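Local coordinates for Tautomerase_3 domain-containing protein (PDB 7M58) that belongs to the cis-3-chloroacrylic acid dehalogenase (cis-CaaD) family of the tautomerase superfamily and probably acts as a hydrolytic dehalogenase or tautomerase, at the interface of chains A and B. Sequence-based numbering; all coordinates share one arbitrary frame. Chains: chain A/B, Tautomerase_3 domain-containing protein.

Contact 1 and contact 2 join the same two chains but share no residue; the centres of their C-alpha atoms lie about 22 Å apart. In contact 1 the short strand 112-114 of chain A pairs with strand 100-107 of chain B; in contact 2 the short strand 51-53 of chain B pairs with strand 40-46 of chain A, beside helix 14-31. Each chain thus adds a short strand to its neighbour, and different surfaces of one protein meet head to tail rather than about an exact two-fold. That suits the deposited assembly of three copies and the trimers typical of this family, where each chain could use both kinds of surface.

Contact 1: the interface of chains A and B. Residues chain A 107, 110-113; chain B 82, 102-106.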
loop_
_atom_site.group_PDB
_atom_site.type_symbol
_atom_site.label_atom_id
_atom_site.label_comp_id
_atom_site.label_asym_id
_atom_site.label_seq_id
_atom_site.Cartn_x
_atom_site.Cartn_y
_atom_site.Cartn_z
ATOM N N ILE A 107 -10.176 -6.043 -1.797
ATOM C CA ILE A 107 -10.317 -5.463 -3.113
ATOM C C ILE A 107 -11.060 -6.509 -3.954
ATOM O O ILE A 107 -10.930 -7.706 -3.676
ATOM C CB ILE A 107 -8.953 -4.991 -3.625
ATOM C CG1 ILE A 107 -9.326 -3.702 -4.349
ATOM C CG2 ILE A 107 -8.374 -5.878 -4.729
ATOM C CD1 ILE A 107 -8.262 -2.903 -4.613
ATOM N N GLU A 110 -11.885 -9.297 -9.472
ATOM C CA GLU A 110 -11.626 -8.825 -10.831
ATOM C C GLU A 110 -10.601 -7.705 -10.890
ATOM O O GLU A 110 -10.130 -7.387 -11.989
ATOM C CB GLU A 110 -12.913 -8.365 -11.528
ATOM C CG GLU A 110 -13.648 -7.213 -10.874
ATOM C CD GLU A 110 -14.750 -7.660 -9.897
ATOM O OE1 GLU A 110 -15.752 -6.909 -9.759
ATOM O OE2 GLU A 110 -14.624 -8.747 -9.275
ATOM N N ASN A 111 -10.235 -7.113 -9.752
ATOM C CA ASN A 111 -9.167 -6.125 -9.704
ATOM C C ASN A 111 -7.814 -6.756 -9.409
ATOM O O ASN A 111 -6.898 -6.068 -8.957
ATOM C CB ASN A 111 -9.491 -5.037 -8.675
ATOM C CG ASN A 111 -10.704 -4.189 -9.063
ATOM O OD1 ASN A 111 -11.584 -4.626 -9.799
ATOM N ND2 ASN A 111 -10.755 -2.978 -8.545
ATOM N N MET A 112 -7.671 -8.054 -9.634
ATOM C CA MET A 112 -6.412 -8.734 -9.388
ATOM C C MET A 112 -6.117 -9.688 -10.531
ATOM O O MET A 112 -7.023 -10.384 -11.001
ATOM C CB MET A 112 -6.436 -9.531 -8.090
ATOM C CG MET A 112 -6.710 -8.702 -6.886
ATOM S SD MET A 112 -6.314 -9.540 -5.343
ATOM C CE MET A 112 -7.286 -10.964 -5.401
ATOM N N THR A 113 -4.872 -9.691 -10.998
ATOM C CA THR A 113 -4.344 -10.792 -11.791
ATOM C C THR A 113 -3.295 -11.499 -10.947
ATOM O O THR A 113 -2.503 -10.858 -10.254
ATOM C CB THR A 113 -3.722 -10.365 -13.137
ATOM O OG1 THR A 113 -2.568 -9.537 -12.918
ATOM C CG2 THR A 113 -4.719 -9.646 -14.008
ATOM N N LEU B 82 -5.875 -4.074 -16.430
ATOM C CA LEU B 82 -5.237 -5.156 -15.689
ATOM C C LEU B 82 -4.589 -6.157 -16.632
ATOM O O LEU B 82 -3.427 -6.543 -16.447
ATOM C CB LEU B 82 -6.284 -5.830 -14.807
ATOM C CG LEU B 82 -6.498 -5.062 -13.509
ATOM C CD1 LEU B 82 -7.919 -5.205 -13.057
ATOM C CD2 LEU B 82 -5.568 -5.627 -12.486
ATOM N N VAL B 102 -0.871 -8.113 -10.735
ATOM C CA VAL B 102 -1.336 -6.727 -10.709
ATOM C C VAL B 102 -2.573 -6.601 -9.831
ATOM O O VAL B 102 -3.544 -7.344 -10.010
ATOM C CB VAL B 102 -1.658 -6.202 -12.120
ATOM C CG1 VAL B 102 -1.848 -4.696 -12.076
ATOM C CG2 VAL B 102 -0.565 -6.587 -13.112
ATOM N N TYR B 103 -2.540 -5.644 -8.899
ATOM C CA TYR B 103 -3.664 -5.266 -8.055
ATOM C C TYR B 103 -3.968 -3.795 -8.295
ATOM O O TYR B 103 -3.048 -2.966 -8.303
ATOM C CB TYR B 103 -3.337 -5.432 -6.566
ATOM C CG TYR B 103 -3.248 -6.841 -6.036
ATOM C CD1 TYR B 103 -3.130 -7.929 -6.887
ATOM C CD2 TYR B 103 -3.300 -7.080 -4.670
ATOM C CE1 TYR B 103 -3.041 -9.214 -6.389
ATOM C CE2 TYR B 103 -3.227 -8.360 -4.162
ATOM C CZ TYR B 103 -3.089 -9.425 -5.026
ATOM O OH TYR B 103 -3.011 -10.701 -4.531
ATOM N N VAL B 104 -5.246 -3.446 -8.453
ATOM C CA VAL B 104 -5.652 -2.045 -8.568
ATOM C C VAL B 104 -6.573 -1.729 -7.401
ATOM O O VAL B 104 -7.598 -2.399 -7.205
ATOM C CB VAL B 104 -6.288 -1.697 -9.929
ATOM C CG1 VAL B 104 -5.506 -2.339 -11.046
ATOM C CG2 VAL B 104 -7.748 -2.050 -10.024
ATOM N N ASN B 105 -6.172 -0.769 -6.579
ATOM C CA ASN B 105 -6.996 -0.283 -5.488
ATOM C C ASN B 105 -7.665 0.995 -5.944
ATOM O O ASN B 105 -7.064 1.792 -6.667
ATOM C CB ASN B 105 -6.174 -0.058 -4.206
ATOM C CG ASN B 105 -7.035 0.318 -2.991
ATOM O OD1 ASN B 105 -7.987 -0.378 -2.619
ATOM N ND2 ASN B 105 -6.732 1.464 -2.412
ATOM N N GLU B 106 -8.926 1.161 -5.586
ATOM C CA GLU B 106 -9.697 2.297 -6.058
ATOM C C GLU B 106 -9.909 3.267 -4.907
ATOM O O GLU B 106 -10.370 2.879 -3.827
ATOM C CB GLU B 106 -11.027 1.859 -6.668
ATOM C CG GLU B 106 -10.870 1.238 -8.041
ATOM C CD GLU B 106 -12.203 0.805 -8.641
ATOM O OE1 GLU B 106 -12.672 -0.329 -8.347
ATOM O OE2 GLU B 106 -12.780 1.610 -9.412
#
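A:Met112 and A:Thr113 pair antiparallel with B:Tyr103 and B:Val102, joining strand 112-114 of one chain to strand 100-107 of the other; A:Thr113 N donates to B:Val102 O at 2.9 Å, and B:Val104 N donates to A:Asn111 O. At the A:Thr113 end of the pairing B:Val102 N is shared between two acceptors of A:Thr113, the carbonyl O and, at 3.1 Å, the side-chain hydroxyl OG1. OG1 sits between its own backbone N and carbonyl carbon (chi1 64°), which brings it to the same N-H that the carbonyl uses. A:Met112 lays its side chain over one face of the B:Tyr103 ring. CB stands just outside the CD1-CE1 edge and CG over it, while SD lies 3.2 Å above the ring plane toward the rim, nearest CZ, the carbon bearing the phenol hydroxyl. A:Ile107 points the tip of its side chain at the backbone of B:Val104 and B:Asn105, but its modelled CD1 is too close for the contact to be trusted. A:Asn111 reaches along the partner strand in the other direction from A:Thr113. Its CB packs 3.7 Å from B:Val104 CG2, the two side chains crossing at about a right angle. Its amide ND2 donates to the carboxylate OE1 of B:Glu106 at 3.3 Å. OE1 lies almost in the amide plane, but the amide nitrogen meets it from above the carboxylate plane, the two planes being turned 44° apart. The same ND2 makes a weak bond to B:Val104 O. B:Leu82, from helix 75-92, packs against the 3-10 turn 109-111: its CD2 lies beside A:Asn111 O, and its CD1 touches A:Asn111 CA at 3.7 Å.

Contact 2: the interface of chains A and B. Residues chain A 14, 17-18, 21, 41-43; chain B 49-52.
B:Phe52 lays one face of its ring against helix 14-31 and the ring of A:Phe43 beside strand 40-46, and its backbone is bonded to A:Val41 through both N and O: B:Phe52 N donates to A:Val41 O, and A:Val41 N to B:Phe52 O. From the backbone outward, B:Phe52 CB lies 4.0 Å from A:Val41 CB and also touches A:Ala21. CG, anti to the carbonyl carbon (chi1 -68°), comes 3.5 Å from A:Ala21 CB, a methyl that sits over one ring face, toward the rim, as a CH-pi contact. CD2 meets the same methyl. Along the opposite rim, CD1 lies in the plane of the A:Phe43 ring, at its edge, and B:Phe52 CE1 approaches A:Phe43 CE2 at 3.6 Å. B:Phe52 CE2 reaches the helix backbone at A:Ala18 CA, 3.8 Å away. The tip, B:Phe52 CZ, lies 3.6 Å from A:Gln14 NE2; amide and ring are nearly parallel, 11° apart, and the two side chains slide past each other in opposite directions. That amide is held at both ends. NE2 donates to a lone pair of B:Gly49 O at 3.1 Å, while OE1 accepts from A:Arg17 NH1, an arrangement that fixes which way round the amide lies. A:Arg17 both braces A:Gln14 and touches chain B itself: its CG lies over the centre of one face of the A:Phe43 ring, and the chain, extended from CG to NE, carries the guanidinium on to B:Ala50, whose methyl lies over one face toward the rim. B:Ala50 closes the strand end through its carbonyl, whose O accepts from A:Phe43 N at 3.0 Å.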
loop_
_atom_site.group_PDB
_atom_site.type_symbol
_atom_site.label_atom_id
_atom_site.label_comp_id
_atom_site.label_asym_id
_atom_site.label_seq_id
_atom_site.Cartn_x
_atom_site.Cartn_y
_atom_site.Cartn_z
ATOM N N GLN A 14 16.318 -14.194 8.090
ATOM C CA GLN A 14 15.844 -14.917 6.917
ATOM C C GLN A 14 15.067 -16.175 7.303
ATOM O O GLN A 14 14.087 -16.530 6.631
ATOM C CB GLN A 14 16.996 -15.252 5.979
ATOM C CG GLN A 14 16.522 -15.927 4.708
ATOM C CD GLN A 14 15.524 -15.072 3.927
ATOM O OE1 GLN A 14 15.708 -13.870 3.759
ATOM N NE2 GLN A 14 14.455 -15.695 3.457
ATOM N N ARG A 17 11.758 -14.981 8.619
ATOM C CA ARG A 17 10.975 -14.618 7.435
ATOM C C ARG A 17 10.341 -15.846 6.814
ATOM O O ARG A 17 9.199 -15.797 6.351
ATOM C CB ARG A 17 11.836 -13.923 6.365
ATOM C CG ARG A 17 12.255 -12.496 6.582
ATOM C CD ARG A 17 13.081 -12.104 5.354
ATOM N NE ARG A 17 13.480 -10.698 5.288
ATOM C CZ ARG A 17 14.303 -10.202 4.370
ATOM N NH1 ARG A 17 14.825 -10.994 3.441
ATOM N NH2 ARG A 17 14.594 -8.912 4.364
ATOM N N ALA A 18 11.105 -16.936 6.725
ATOM C CA ALA A 18 10.572 -18.173 6.171
ATOM C C ALA A 18 9.431 -18.702 7.031
ATOM O O ALA A 18 8.407 -19.164 6.509
ATOM C CB ALA A 18 11.684 -19.208 6.068
ATOM N N ALA A 21 6.317 -16.317 6.605
ATOM C CA ALA A 21 5.678 -16.598 5.325
ATOM C C ALA A 21 4.909 -17.915 5.375
ATOM O O ALA A 21 3.774 -17.999 4.885
ATOM C CB ALA A 21 6.725 -16.622 4.213
ATOM N N VAL A 41 3.878 -13.154 -0.006
ATOM C CA VAL A 41 4.347 -12.458 1.185
ATOM C C VAL A 41 5.559 -11.624 0.810
ATOM O O VAL A 41 6.509 -12.133 0.201
ATOM C CB VAL A 41 4.715 -13.421 2.328
ATOM C CG1 VAL A 41 5.281 -12.620 3.504
ATOM C CG2 VAL A 41 3.516 -14.236 2.767
ATOM N N ILE A 42 5.546 -10.359 1.195
ATOM C CA ILE A 42 6.645 -9.460 0.888
ATOM C C ILE A 42 7.127 -8.828 2.185
ATOM O O ILE A 42 6.317 -8.423 3.026
ATOM C CB ILE A 42 6.224 -8.393 -0.132
ATOM C CG1 ILE A 42 6.050 -9.035 -1.494
ATOM C CG2 ILE A 42 7.275 -7.349 -0.237
ATOM C CD1 ILE A 42 5.109 -8.254 -2.391
ATOM N N PHE A 43 8.444 -8.740 2.347
ATOM C CA PHE A 43 9.058 -8.131 3.518
ATOM C C PHE A 43 9.697 -6.815 3.108
ATOM O O PHE A 43 10.704 -6.805 2.390
ATOM C CB PHE A 43 10.081 -9.070 4.155
ATOM C CG PHE A 43 9.458 -10.236 4.828
ATOM C CD1 PHE A 43 8.946 -10.114 6.120
ATOM C CD2 PHE A 43 9.338 -11.455 4.168
ATOM C CE1 PHE A 43 8.336 -11.191 6.748
ATOM C CE2 PHE A 43 8.730 -12.542 4.793
ATOM C CZ PHE A 43 8.227 -12.412 6.084
ATOM N N GLY B 49 15.950 -12.506 0.001
ATOM C CA GLY B 49 14.974 -13.495 0.428
ATOM C C GLY B 49 13.673 -12.891 0.922
ATOM O O GLY B 49 13.023 -13.440 1.820
ATOM N N ALA B 50 13.256 -11.777 0.323
ATOM C CA ALA B 50 12.155 -10.993 0.863
ATOM C C ALA B 50 10.814 -11.282 0.191
ATOM O O ALA B 50 9.788 -10.758 0.635
ATOM C CB ALA B 50 12.469 -9.502 0.755
ATOM N N LEU B 51 10.776 -12.113 -0.844
ATOM C CA LEU B 51 9.538 -12.345 -1.569
ATOM C C LEU B 51 9.205 -13.831 -1.504
ATOM O O LEU B 51 10.046 -14.674 -1.816
ATOM C CB LEU B 51 9.670 -11.847 -3.008
ATOM C CG LEU B 51 8.383 -11.313 -3.648
ATOM C CD1 LEU B 51 8.741 -10.466 -4.865
ATOM C CD2 LEU B 51 7.353 -12.388 -3.988
ATOM N N PHE B 52 7.999 -14.153 -1.067
ATOM C CA PHE B 52 7.549 -15.531 -0.939
ATOM C C PHE B 52 6.258 -15.720 -1.721
ATOM O O PHE B 52 5.412 -14.820 -1.773
ATOM C CB PHE B 52 7.322 -15.918 0.527
ATOM C CG PHE B 52 8.576 -15.977 1.347
ATOM C CD1 PHE B 52 9.207 -14.813 1.758
ATOM C CD2 PHE B 52 9.105 -17.201 1.740
ATOM C CE1 PHE B 52 10.362 -14.861 2.519
ATOM C CE2 PHE B 52 10.270 -17.258 2.521
ATOM C CZ PHE B 52 10.894 -16.086 2.910
#